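Local coordinates for putative lipoprotein (Bacteroides fragilis, PDB 3QNK), which probably binds glycans at the outer membrane as a SusD-like lipoprotein and probably helps pass them to a partner transporter, at residues D26-I31 and I238-Q243; Y22-L27 and K176-K181; V242-P247 and N251-C256; K188-L193 and I387-A392. All coordinates share one frame; numbering follows the deposited sequence.

Contact 1: residues D26-I31 and I238-Q243; sequences DLYSEI and IIFDVQ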
loop_
_atom_site.group_PDB
_atom_site.type_symbol
_atom_site.label_atom_id
_atom_site.label_comp_id
_atom_site.label_asym_id
_atom_site.label_seq_id
_atom_site.Cartn_x
_atom_site.Cartn_y
_atom_site.Cartn_z
ATOM N N ASP B 26 6.955 15.568 -7.008
ATOM C CA ASP B 26 6.630 14.203 -6.593
ATOM C C ASP B 26 6.522 14.127 -5.080
ATOM O O ASP B 26 5.655 13.415 -4.565
ATOM C CB ASP B 26 7.675 13.219 -7.118
ATOM C CG ASP B 26 7.355 11.760 -6.860
ATOM O OD1 ASP B 26 6.257 11.321 -7.255
ATOM O OD2 ASP B 26 8.238 11.039 -6.319
ATOM N N LEU B 27 7.390 14.877 -4.364
ATOM C CA LEU B 27 7.380 14.906 -2.901
ATOM C C LEU B 27 6.116 15.598 -2.403
ATOM O O LEU B 27 5.518 15.142 -1.429
ATOM C CB LEU B 27 8.640 15.571 -2.325
ATOM C CG LEU B 27 9.963 14.860 -2.561
ATOM C CD1 LEU B 27 11.127 15.750 -2.196
ATOM C CD2 LEU B 27 10.055 13.612 -1.759
ATOM N N TYR B 28 5.677 16.652 -3.090
ATOM C CA TYR B 28 4.425 17.321 -2.736
ATOM C C TYR B 28 3.254 16.382 -3.005
ATOM O O TYR B 28 2.304 16.352 -2.224
ATOM C CB TYR B 28 4.238 18.626 -3.528
ATOM C CG TYR B 28 4.908 19.843 -2.931
ATOM C CD1 TYR B 28 4.319 20.543 -1.874
ATOM C CD2 TYR B 28 6.081 20.361 -3.482
ATOM C CE1 TYR B 28 4.910 21.697 -1.349
ATOM C CE2 TYR B 28 6.692 21.500 -2.953
ATOM C CZ TYR B 28 6.097 22.174 -1.895
ATOM O OH TYR B 28 6.699 23.299 -1.370
ATOM N N SER B 29 3.339 15.586 -4.093
ATOM C CA SER B 29 2.297 14.628 -4.483
ATOM C C SER B 29 2.149 13.511 -3.425
ATOM O O SER B 29 1.105 12.855 -3.363
ATOM C CB SER B 29 2.574 14.059 -5.877
ATOM O OG SER B 29 3.016 12.711 -5.861
ATOM N N GLU B 30 3.168 13.343 -2.563
ATOM C CA GLU B 30 3.146 12.364 -1.483
ATOM C C GLU B 30 2.286 12.839 -0.311
ATOM O O GLU B 30 2.062 12.062 0.610
ATOM C CB GLU B 30 4.563 12.017 -1.007
ATOM C CG GLU B 30 5.323 11.092 -1.943
ATOM C CD GLU B 30 4.753 9.719 -2.235
ATOM O OE1 GLU B 30 3.935 9.211 -1.434
ATOM O OE2 GLU B 30 5.155 9.136 -3.268
ATOM N N ILE B 31 1.785 14.088 -0.338
ATOM C CA ILE B 31 0.894 14.565 0.720
ATOM C C ILE B 31 -0.426 13.807 0.553
ATOM O O ILE B 31 -1.032 13.848 -0.532
ATOM C CB ILE B 31 0.696 16.108 0.709
ATOM C CG1 ILE B 31 2.003 16.856 0.975
ATOM C CG2 ILE B 31 -0.396 16.518 1.718
ATOM C CD1 ILE B 31 1.943 18.320 0.542
ATOM N N ILE B 238 -5.753 31.206 4.125
ATOM C CA ILE B 238 -5.062 29.974 3.768
ATOM C C ILE B 238 -3.549 30.148 3.970
ATOM O O ILE B 238 -2.970 31.088 3.446
ATOM C CB ILE B 238 -5.413 29.533 2.318
ATOM C CG1 ILE B 238 -6.919 29.215 2.172
ATOM C CG2 ILE B 238 -4.577 28.327 1.915
ATOM C CD1 ILE B 238 -7.436 29.181 0.741
ATOM N N ILE B 239 -2.925 29.260 4.751
ATOM C CA ILE B 239 -1.475 29.270 4.966
ATOM C C ILE B 239 -0.879 28.133 4.115
ATOM O O ILE B 239 0.081 28.365 3.400
ATOM C CB ILE B 239 -1.082 29.199 6.462
ATOM C CG1 ILE B 239 -1.479 30.501 7.184
ATOM C CG2 ILE B 239 0.400 28.945 6.619
ATOM C CD1 ILE B 239 -1.312 30.514 8.730
ATOM N N PHE B 240 -1.472 26.929 4.164
ATOM C CA PHE B 240 -1.063 25.765 3.379
ATOM C C PHE B 240 -2.265 24.898 3.064
ATOM O O PHE B 240 -3.032 24.550 3.963
ATOM C CB PHE B 240 0.044 24.925 4.083
ATOM C CG PHE B 240 0.676 23.894 3.167
ATOM C CD1 PHE B 240 1.601 24.271 2.193
ATOM C CD2 PHE B 240 0.319 22.561 3.250
ATOM C CE1 PHE B 240 2.146 23.327 1.319
ATOM C CE2 PHE B 240 0.882 21.613 2.386
ATOM C CZ PHE B 240 1.795 22.001 1.433
ATOM N N ASP B 241 -2.422 24.546 1.782
ATOM C CA ASP B 241 -3.517 23.688 1.324
ATOM C C ASP B 241 -3.094 22.755 0.180
ATOM O O ASP B 241 -1.997 22.880 -0.372
ATOM C CB ASP B 241 -4.743 24.521 0.893
ATOM C CG ASP B 241 -4.563 25.463 -0.304
ATOM O OD1 ASP B 241 -3.442 25.495 -0.893
ATOM O OD2 ASP B 241 -5.533 26.176 -0.643
ATOM N N VAL B 242 -3.990 21.818 -0.150
ATOM C CA VAL B 242 -3.899 20.866 -1.247
ATOM C C VAL B 242 -5.283 20.781 -1.896
ATOM O O VAL B 242 -6.292 20.735 -1.189
ATOM C CB VAL B 242 -3.332 19.460 -0.874
ATOM C CG1 VAL B 242 -1.833 19.508 -0.652
ATOM C CG2 VAL B 242 -4.020 18.866 0.325
ATOM N N GLN B 243 -5.334 20.817 -3.226
ATOM C CA GLN B 243 -6.591 20.653 -3.956
ATOM C C GLN B 243 -6.665 19.169 -4.239
ATOM O O GLN B 243 -5.946 18.661 -5.096
ATOM C CB GLN B 243 -6.684 21.545 -5.215
ATOM C CG GLN B 243 -6.762 23.044 -4.902
ATOM C CD GLN B 243 -5.445 23.627 -4.410
ATOM O OE1 GLN B 243 -4.383 23.442 -5.017
ATOM N NE2 GLN B 243 -5.476 24.313 -3.277
#
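Ile31 and Val242 bring the two backbones to their closest approach, with 8.2 Å between their CA atoms. Residues 26-31 are the last part of helix 17-29 and the chain that leaves it. Residues 238-243 belong to strand 238-244, which is broken near Ile239 and Phe240. No hydrogen bond joins the segments, so side chains alone fill the gap. Ile31 does most of this work. Its CD1 meets the edge of the Phe240 ring, in the ring plane, 3.8 Å from CZ. Its other branch turns to the strand, where CG2 lies 4.1 Å from Val242 CG1. Phe240 has CG anti to the backbone N (chi1 -168°), which carries the ring out to Ile31. Tyr28 adds a looser touch at the ring edges, CE1 to Phe240 CE1 at 4.2 Å. The hydroxyl of Tyr28 is engaged elsewhere, with Glu110 and the backbone N of Ala179. Phe113 of helix 101-126 meets the Phe240 ring edge-to-face, and Ala183 of helix 181-194 touches this side chain too. On the strand, Ile239 and Phe240 both face Leu389. This is a classic beta bulge, set here where the short antiparallel sheet of this SusD-family protein packs against its helices.

Contact 2: residues Y22-L27 and K176-K181; sequences YYVNDL and KGRATK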
loop_
_atom_site.group_PDB
_atom_site.type_symbol
_atom_site.label_atom_id
_atom_site.label_comp_id
_atom_site.label_asym_id
_atom_site.label_seq_id
_atom_site.Cartn_x
_atom_site.Cartn_y
_atom_site.Cartn_z
ATOM N N TYR B 22 10.826 18.477 -10.815
ATOM C CA TYR B 22 9.842 17.391 -10.916
ATOM C C TYR B 22 9.921 16.458 -9.693
ATOM O O TYR B 22 8.888 15.979 -9.220
ATOM C CB TYR B 22 10.025 16.588 -12.212
ATOM C CG TYR B 22 9.522 17.271 -13.467
ATOM C CD1 TYR B 22 8.557 18.277 -13.403
ATOM C CD2 TYR B 22 9.967 16.875 -14.725
ATOM C CE1 TYR B 22 8.107 18.926 -14.557
ATOM C CE2 TYR B 22 9.507 17.498 -15.891
ATOM C CZ TYR B 22 8.577 18.527 -15.804
ATOM O OH TYR B 22 8.113 19.147 -16.952
ATOM N N TYR B 23 11.144 16.240 -9.161
ATOM C CA TYR B 23 11.354 15.417 -7.972
ATOM C C TYR B 23 10.611 16.029 -6.780
ATOM O O TYR B 23 9.912 15.312 -6.057
ATOM C CB TYR B 23 12.864 15.274 -7.670
ATOM C CG TYR B 23 13.197 14.224 -6.632
ATOM C CD1 TYR B 23 12.986 14.464 -5.273
ATOM C CD2 TYR B 23 13.730 12.993 -7.003
ATOM C CE1 TYR B 23 13.253 13.488 -4.317
ATOM C CE2 TYR B 23 13.998 12.006 -6.055
ATOM C CZ TYR B 23 13.763 12.262 -4.712
ATOM O OH TYR B 23 14.058 11.313 -3.772
ATOM N N VAL B 24 10.748 17.363 -6.588
ATOM C CA VAL B 24 10.103 18.088 -5.486
ATOM C C VAL B 24 8.569 18.046 -5.688
ATOM O O VAL B 24 7.853 17.839 -4.716
ATOM C CB VAL B 24 10.672 19.511 -5.324
ATOM C CG1 VAL B 24 10.036 20.243 -4.152
ATOM C CG2 VAL B 24 12.179 19.462 -5.139
ATOM N N ASN B 25 8.082 18.114 -6.948
ATOM C CA ASN B 25 6.645 17.987 -7.245
ATOM C C ASN B 25 6.125 16.627 -6.813
ATOM O O ASN B 25 5.010 16.538 -6.282
ATOM C CB ASN B 25 6.359 18.184 -8.737
ATOM C CG ASN B 25 6.525 19.585 -9.284
ATOM O OD1 ASN B 25 6.988 20.529 -8.614
ATOM N ND2 ASN B 25 6.156 19.738 -10.543
ATOM N N ASP B 26 6.955 15.568 -7.008
ATOM C CA ASP B 26 6.630 14.203 -6.593
ATOM C C ASP B 26 6.522 14.127 -5.080
ATOM O O ASP B 26 5.655 13.415 -4.565
ATOM C CB ASP B 26 7.675 13.219 -7.118
ATOM C CG ASP B 26 7.355 11.760 -6.860
ATOM O OD1 ASP B 26 6.257 11.321 -7.255
ATOM O OD2 ASP B 26 8.238 11.039 -6.319
ATOM N N LEU B 27 7.390 14.877 -4.364
ATOM C CA LEU B 27 7.380 14.906 -2.901
ATOM C C LEU B 27 6.116 15.598 -2.403
ATOM O O LEU B 27 5.518 15.142 -1.429
ATOM C CB LEU B 27 8.640 15.571 -2.325
ATOM C CG LEU B 27 9.963 14.860 -2.561
ATOM C CD1 LEU B 27 11.127 15.750 -2.196
ATOM C CD2 LEU B 27 10.055 13.612 -1.759
ATOM N N LYS B 176 2.564 29.585 -6.931
ATOM C CA LYS B 176 1.594 29.647 -5.823
ATOM C C LYS B 176 1.076 28.227 -5.539
ATOM O O LYS B 176 0.756 27.514 -6.492
ATOM C CB LYS B 176 0.447 30.618 -6.145
ATOM N N GLY B 177 1.082 27.816 -4.261
ATOM C CA GLY B 177 0.697 26.473 -3.804
ATOM C C GLY B 177 1.800 25.759 -3.010
ATOM O O GLY B 177 1.533 24.863 -2.191
ATOM N N ARG B 178 3.067 26.185 -3.248
ATOM C CA ARG B 178 4.290 25.698 -2.603
ATOM C C ARG B 178 4.281 26.043 -1.081
ATOM O O ARG B 178 3.436 26.812 -0.615
ATOM C CB ARG B 178 5.533 26.321 -3.306
ATOM C CG ARG B 178 5.867 25.794 -4.722
ATOM C CD ARG B 178 7.320 26.132 -5.145
ATOM N NE ARG B 178 7.680 25.744 -6.524
ATOM C CZ ARG B 178 8.093 24.529 -6.915
ATOM N NH1 ARG B 178 8.186 23.532 -6.040
ATOM N NH2 ARG B 178 8.389 24.302 -8.189
ATOM N N ALA B 179 5.218 25.481 -0.317
ATOM C CA ALA B 179 5.368 25.788 1.101
ATOM C C ALA B 179 6.029 27.161 1.282
ATOM O O ALA B 179 7.036 27.460 0.642
ATOM C CB ALA B 179 6.206 24.720 1.762
ATOM N N THR B 180 5.471 27.990 2.162
ATOM C CA THR B 180 6.005 29.329 2.466
ATOM C C THR B 180 6.667 29.352 3.828
ATOM O O THR B 180 6.574 28.368 4.579
ATOM C CB THR B 180 4.871 30.363 2.438
ATOM O OG1 THR B 180 3.763 29.927 3.269
ATOM C CG2 THR B 180 4.419 30.676 1.010
ATOM N N LYS B 181 7.305 30.486 4.165
ATOM C CA LYS B 181 7.923 30.736 5.462
ATOM C C LYS B 181 6.811 30.626 6.531
ATOM O O LYS B 181 6.983 29.946 7.544
ATOM C CB LYS B 181 8.577 32.124 5.424
ATOM C CG LYS B 181 9.533 32.490 6.543
ATOM C CD LYS B 181 9.997 33.940 6.331
ATOM C CE LYS B 181 11.444 34.182 6.695
ATOM N NZ LYS B 181 12.415 33.428 5.835
#
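The guanidinium of Arg178 meets Val24 at its edge, near the plane, where CG1 is 4.2 Å from NH1. Asn25 OD1 comes to the same group obliquely, with the amide and guanidinium planes 40° apart. Asn25 OD1 is 4.0 Å from Arg178 NH2 and 4.1 Å from NH1, too far for a hydrogen bond. The touch is therefore loose packing with a possible weak electrostatic pull. Arg178 reaches the helix because its chain runs extended from CG to NE, with chi3 at -176°. Its NH1 also forms a long, weak ion pair with Glu110 of helix 101-126. The contact sets the loop before helix 181-194, with its N-cap Thr180, beside helix 17-29, within the alpha-alpha superhelix of this SusD-family protein. On the other segment, Val24 also packs on Phe90 of helix 76-93 and Leu107 of helix 101-126. The Val24 side chain thus touches both helices and the arginine. The amide of Asn25 is held from outside the chain: ND2 donates to the backbone O of Ile8 of the second subunit.

Contact 3: residues V242-P247 and N251-C256; sequences VQYKSP and NNMMVC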
loop_
_atom_site.group_PDB
_atom_site.type_symbol
_atom_site.label_atom_id
_atom_site.label_comp_id
_atom_site.label_asym_id
_atom_site.label_seq_id
_atom_site.Cartn_x
_atom_site.Cartn_y
_atom_site.Cartn_z
ATOM N N VAL B 242 -3.990 21.818 -0.150
ATOM C CA VAL B 242 -3.899 20.866 -1.247
ATOM C C VAL B 242 -5.283 20.781 -1.896
ATOM O O VAL B 242 -6.292 20.735 -1.189
ATOM C CB VAL B 242 -3.332 19.460 -0.874
ATOM C CG1 VAL B 242 -1.833 19.508 -0.652
ATOM C CG2 VAL B 242 -4.020 18.866 0.325
ATOM N N GLN B 243 -5.334 20.817 -3.226
ATOM C CA GLN B 243 -6.591 20.653 -3.956
ATOM C C GLN B 243 -6.665 19.169 -4.239
ATOM O O GLN B 243 -5.946 18.661 -5.096
ATOM C CB GLN B 243 -6.684 21.545 -5.215
ATOM C CG GLN B 243 -6.762 23.044 -4.902
ATOM C CD GLN B 243 -5.445 23.627 -4.410
ATOM O OE1 GLN B 243 -4.383 23.442 -5.017
ATOM N NE2 GLN B 243 -5.476 24.313 -3.277
ATOM N N TYR B 244 -7.391 18.451 -3.373
ATOM C CA TYR B 244 -7.494 16.999 -3.421
ATOM C C TYR B 244 -8.604 16.570 -4.347
ATOM O O TYR B 244 -9.775 16.840 -4.083
ATOM C CB TYR B 244 -7.694 16.437 -2.002
ATOM C CG TYR B 244 -7.862 14.932 -1.904
ATOM C CD1 TYR B 244 -6.854 14.067 -2.321
ATOM C CD2 TYR B 244 -8.988 14.378 -1.310
ATOM C CE1 TYR B 244 -6.995 12.686 -2.210
ATOM C CE2 TYR B 244 -9.136 12.998 -1.182
ATOM C CZ TYR B 244 -8.135 12.156 -1.629
ATOM O OH TYR B 244 -8.287 10.800 -1.483
ATOM N N LYS B 245 -8.214 15.940 -5.465
ATOM C CA LYS B 245 -9.127 15.392 -6.468
ATOM C C LYS B 245 -8.776 13.918 -6.608
ATOM O O LYS B 245 -7.819 13.585 -7.312
ATOM C CB LYS B 245 -9.037 16.156 -7.806
ATOM N N SER B 246 -9.455 13.056 -5.810
ATOM C CA SER B 246 -9.233 11.603 -5.791
ATOM C C SER B 246 -9.640 10.980 -7.131
ATOM O O SER B 246 -10.659 11.408 -7.718
ATOM C CB SER B 246 -10.001 10.939 -4.654
ATOM O OG SER B 246 -9.818 9.533 -4.660
ATOM N N PRO B 247 -8.855 9.976 -7.634
ATOM C CA PRO B 247 -9.224 9.348 -8.925
ATOM C C PRO B 247 -10.622 8.685 -8.872
ATOM O O PRO B 247 -11.492 9.024 -9.698
ATOM C CB PRO B 247 -8.101 8.313 -9.174
ATOM C CG PRO B 247 -7.018 8.617 -8.196
ATOM C CD PRO B 247 -7.640 9.354 -7.046
ATOM N N ASN B 251 -13.274 6.968 -3.157
ATOM C CA ASN B 251 -12.319 7.612 -2.261
ATOM C C ASN B 251 -12.361 9.156 -2.345
ATOM O O ASN B 251 -11.681 9.843 -1.563
ATOM C CB ASN B 251 -10.927 7.057 -2.517
ATOM C CG ASN B 251 -10.771 5.699 -1.855
ATOM O OD1 ASN B 251 -10.908 5.546 -0.622
ATOM N ND2 ASN B 251 -10.565 4.670 -2.665
ATOM N N ASN B 252 -13.238 9.677 -3.233
ATOM C CA ASN B 252 -13.448 11.102 -3.434
ATOM C C ASN B 252 -14.065 11.710 -2.181
ATOM O O ASN B 252 -15.212 11.409 -1.851
ATOM C CB ASN B 252 -14.317 11.357 -4.667
ATOM C CG ASN B 252 -14.540 12.816 -4.926
ATOM O OD1 ASN B 252 -15.416 13.454 -4.328
ATOM N ND2 ASN B 252 -13.714 13.381 -5.779
HETATM N N MSE B 253 -13.298 12.579 -1.506
HETATM C CA MSE B 253 -13.633 13.264 -0.262
HETATM C C MSE B 253 -15.036 13.906 -0.268
HETATM O O MSE B 253 -15.741 13.817 0.743
HETATM C CB MSE B 253 -12.575 14.311 0.048
HETATM C CG MSE B 253 -12.729 14.890 1.416
HETATM SE SE MSE B 253 -11.204 15.837 2.016
HETATM C CE MSE B 253 -11.568 15.556 3.821
HETATM N N MSE B 254 -15.441 14.535 -1.392
HETATM C CA MSE B 254 -16.747 15.181 -1.512
HETATM C C MSE B 254 -17.883 14.161 -1.603
HETATM O O MSE B 254 -18.844 14.278 -0.849
HETATM C CB MSE B 254 -16.770 16.102 -2.728
HETATM C CG MSE B 254 -18.025 16.952 -2.797
HETATM SE SE MSE B 254 -18.390 17.642 -4.567
HETATM C CE MSE B 254 -20.098 18.635 -4.145
ATOM N N VAL B 255 -17.795 13.185 -2.540
ATOM C CA VAL B 255 -18.837 12.178 -2.763
ATOM C C VAL B 255 -18.994 11.316 -1.502
ATOM O O VAL B 255 -20.119 11.067 -1.082
ATOM C CB VAL B 255 -18.539 11.345 -4.031
ATOM C CG1 VAL B 255 -19.539 10.206 -4.216
ATOM C CG2 VAL B 255 -18.526 12.236 -5.263
ATOM N N CYS B 256 -17.884 10.951 -0.856
ATOM C CA CYS B 256 -17.877 10.148 0.357
ATOM C C CYS B 256 -18.587 10.809 1.513
ATOM O O CYS B 256 -19.056 10.088 2.382
ATOM C CB CYS B 256 -16.449 9.812 0.755
ATOM S SG CYS B 256 -15.704 8.511 -0.247
#
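Tyr244 leaves the end of strand 238-244 with its ring directed away from its own backbone N (chi1 178°), and the ring extends to Met253 and Asn251. Beyond CB and CG, CD2 lies 3.8 Å from Met253 CB, and CE2 is nearly as close. Met253 CB sits at the ring edge, in its plane. At the tip, OH comes within 3.5 Å of Asn251 O, a polar approach too loose to count as a hydrogen bond. Met253 is modelled as selenomethionine. Its SE lies 5.5 Å from the ring centroid and 67° off the normal, an oblique Met-aromatic contact. One face of the ring is covered by the chain itself, with Ser246 N above its centre. The chain leaves the sheet at Tyr244, turns, and starts helix 253-257 after Asn252, a short strand-to-helix connection. Asn252 is the N-cap. Its OD1 accepts from Val255 N at 3.0 Å, in the carbonyl plane on a lone pair, and weakly from Met254 N. Its ND2 donates to the backbone O of Phe382. Ser246 packs on the start of the second segment, with CB 3.7 Å from Asn252 CA and OG 3.5 Å from Asn251 CB. Asn251 ND2 is hydrogen-bonded to Asp248 OD2.

Contact 4: residues K188-L193 and I387-A392; sequences KSRVEL and IILRYA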
loop_
_atom_site.group_PDB
_atom_site.type_symbol
_atom_site.label_atom_id
_atom_site.label_comp_id
_atom_site.label_asym_id
_atom_site.label_seq_id
_atom_site.Cartn_x
_atom_site.Cartn_y
_atom_site.Cartn_z
ATOM N N LYS B 188 5.142 24.644 12.734
ATOM C CA LYS B 188 6.014 24.673 13.906
ATOM C C LYS B 188 5.189 24.906 15.162
ATOM O O LYS B 188 5.298 24.111 16.098
ATOM C CB LYS B 188 7.110 25.749 13.751
ATOM C CG LYS B 188 8.401 25.499 14.524
ATOM C CD LYS B 188 9.586 26.365 14.080
ATOM C CE LYS B 188 10.487 26.752 15.250
ATOM N NZ LYS B 188 10.146 28.085 15.858
ATOM N N SER B 189 4.296 25.935 15.156
ATOM C CA SER B 189 3.447 26.274 16.315
ATOM C C SER B 189 2.547 25.093 16.733
ATOM O O SER B 189 2.396 24.877 17.937
ATOM C CB SER B 189 2.602 27.519 16.045
ATOM O OG SER B 189 1.514 27.308 15.159
ATOM N N ARG B 190 1.976 24.318 15.771
ATOM C CA ARG B 190 1.137 23.161 16.110
ATOM C C ARG B 190 1.974 22.037 16.702
ATOM O O ARG B 190 1.593 21.504 17.751
ATOM C CB ARG B 190 0.373 22.648 14.899
ATOM C CG ARG B 190 -0.721 21.675 15.296
ATOM C CD ARG B 190 -1.108 20.824 14.124
ATOM N NE ARG B 190 -1.849 21.601 13.136
ATOM C CZ ARG B 190 -2.335 21.112 12.002
ATOM N NH1 ARG B 190 -2.150 19.835 11.686
ATOM N NH2 ARG B 190 -3.004 21.898 11.168
ATOM N N VAL B 191 3.129 21.688 16.036
ATOM C CA VAL B 191 4.080 20.663 16.501
ATOM C C VAL B 191 4.565 21.015 17.948
ATOM O O VAL B 191 4.573 20.138 18.824
ATOM C CB VAL B 191 5.251 20.489 15.511
ATOM C CG1 VAL B 191 6.262 19.481 16.025
ATOM C CG2 VAL B 191 4.739 20.042 14.155
ATOM N N GLU B 192 4.874 22.295 18.201
ATOM C CA GLU B 192 5.289 22.778 19.513
ATOM C C GLU B 192 4.151 22.673 20.537
ATOM O O GLU B 192 4.399 22.344 21.695
ATOM C CB GLU B 192 5.794 24.230 19.439
ATOM C CG GLU B 192 7.119 24.417 18.704
ATOM C CD GLU B 192 7.467 25.836 18.263
ATOM O OE1 GLU B 192 6.533 26.624 17.995
ATOM O OE2 GLU B 192 8.675 26.156 18.160
ATOM N N LEU B 193 2.900 22.927 20.114
ATOM C CA LEU B 193 1.734 22.848 20.993
ATOM C C LEU B 193 1.454 21.393 21.380
ATOM O O LEU B 193 1.150 21.099 22.547
ATOM C CB LEU B 193 0.506 23.487 20.314
ATOM C CG LEU B 193 -0.781 23.607 21.147
ATOM C CD1 LEU B 193 -0.600 24.560 22.328
ATOM C CD2 LEU B 193 -1.931 24.043 20.294
ATOM N N ILE B 387 -7.552 22.434 3.399
ATOM C CA ILE B 387 -6.700 23.439 4.034
ATOM C C ILE B 387 -6.053 22.842 5.280
ATOM O O ILE B 387 -6.680 22.736 6.351
ATOM C CB ILE B 387 -7.455 24.746 4.327
ATOM C CG1 ILE B 387 -8.158 25.234 3.040
ATOM C CG2 ILE B 387 -6.485 25.778 4.885
ATOM C CD1 ILE B 387 -9.242 26.283 3.239
ATOM N N ILE B 388 -4.789 22.456 5.124
ATOM C CA ILE B 388 -3.997 21.844 6.188
ATOM C C ILE B 388 -3.669 22.927 7.231
ATOM O O ILE B 388 -3.800 22.671 8.410
ATOM C CB ILE B 388 -2.740 21.106 5.600
ATOM C CG1 ILE B 388 -3.188 19.956 4.645
ATOM C CG2 ILE B 388 -1.867 20.537 6.712
ATOM C CD1 ILE B 388 -2.173 19.471 3.622
ATOM N N LEU B 389 -3.325 24.136 6.809
ATOM C CA LEU B 389 -3.022 25.210 7.745
ATOM C C LEU B 389 -3.767 26.514 7.366
ATOM O O LEU B 389 -3.604 27.030 6.252
ATOM C CB LEU B 389 -1.500 25.459 7.831
ATOM C CG LEU B 389 -0.573 24.300 8.254
ATOM C CD1 LEU B 389 0.892 24.638 7.898
ATOM C CD2 LEU B 389 -0.681 24.032 9.738
ATOM N N ARG B 390 -4.606 27.005 8.310
ATOM C CA ARG B 390 -5.399 28.243 8.263
ATOM C C ARG B 390 -4.887 29.262 9.281
ATOM O O ARG B 390 -4.466 28.867 10.375
ATOM C CB ARG B 390 -6.848 27.940 8.631
ATOM C CG ARG B 390 -7.799 27.506 7.542
ATOM C CD ARG B 390 -9.023 26.881 8.229
ATOM N NE ARG B 390 -9.777 27.913 8.921
ATOM C CZ ARG B 390 -10.675 27.718 9.870
ATOM N NH1 ARG B 390 -10.981 26.492 10.261
ATOM N NH2 ARG B 390 -11.301 28.743 10.412
ATOM N N TYR B 391 -5.041 30.563 8.991
ATOM C CA TYR B 391 -4.636 31.634 9.912
ATOM C C TYR B 391 -5.362 31.539 11.291
ATOM O O TYR B 391 -4.746 31.856 12.308
ATOM C CB TYR B 391 -4.875 33.010 9.275
ATOM C CG TYR B 391 -4.185 34.175 9.958
ATOM C CD1 TYR B 391 -2.915 34.035 10.514
ATOM C CD2 TYR B 391 -4.765 35.439 9.972
ATOM C CE1 TYR B 391 -2.268 35.108 11.123
ATOM C CE2 TYR B 391 -4.114 36.529 10.552
ATOM C CZ TYR B 391 -2.863 36.361 11.125
ATOM O OH TYR B 391 -2.209 37.436 11.670
ATOM N N ALA B 392 -6.630 31.048 11.326
ATOM C CA ALA B 392 -7.409 30.886 12.557
ATOM C C ALA B 392 -6.664 30.078 13.636
ATOM O O ALA B 392 -6.799 30.381 14.825
ATOM C CB ALA B 392 -8.730 30.217 12.250
#
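A classic beta bulge at Ile388 and Leu389, both facing Phe240, offers a backbone carbonyl to helix 181-194. Arg190 of that helix takes it up. Its NH2 donates to Ile388 O at 3.0 Å, but the N-H...O angle is only 127°, so the bond is weak. The carbonyl oxygen lies at the edge of the guanidinium, near its plane. Leu389 CD2 approaches the guanidinium obliquely, 3.5 Å from Arg190 NH2 and 4.0 Å from Arg190 CZ. The arginine chain sets out opposite its main-chain nitrogen (chi1 -167°) and then bends at chi3 (-72°), which brings the guanidinium to the bulge. NH2 has a stronger partner in Glu393, a salt bridge to helix 391-405, and the Arg190 side chain also touches Asn397 of the same helix. The bulge itself faces strand 238-244. Arg190, buried like Leu389, joins helix 181-194 to the sheet and to helix 391-405. A buried guanidinium is costly without partners. The nearby carboxylate of Glu393 would probably offset its charge, and the carbonyl of Ile388 takes one N-H with poor geometry. Both NE and NH2 have a hydrogen-bond partner next to the segments. The chemistry is consistent with a charged group kept in the core by an ion pair and hydrogen bonds, and helped by a weak backbone bond.

From the N terminus, helix 17-29 serves contacts 1 and 2. Both start from this helix; contact 2 returns first, at residues 176-181, and contact 1 later, at strand 238-244. The two touch directly, where a side chain from the end of helix 17-29 meets the backbone of the 176-181 loop. Contact 4 starts at helix 181-194, within the loop of contact 1, and ends at 387-392, so these two cross. They share the sheet, in which strands 238-244 and 389-390 are neighbours. Contact 3 is a local turn at the end of strand 238-244 and falls within the span of contact 4. Together they tie the N-terminal helices to the central sheet and the helix beyond it.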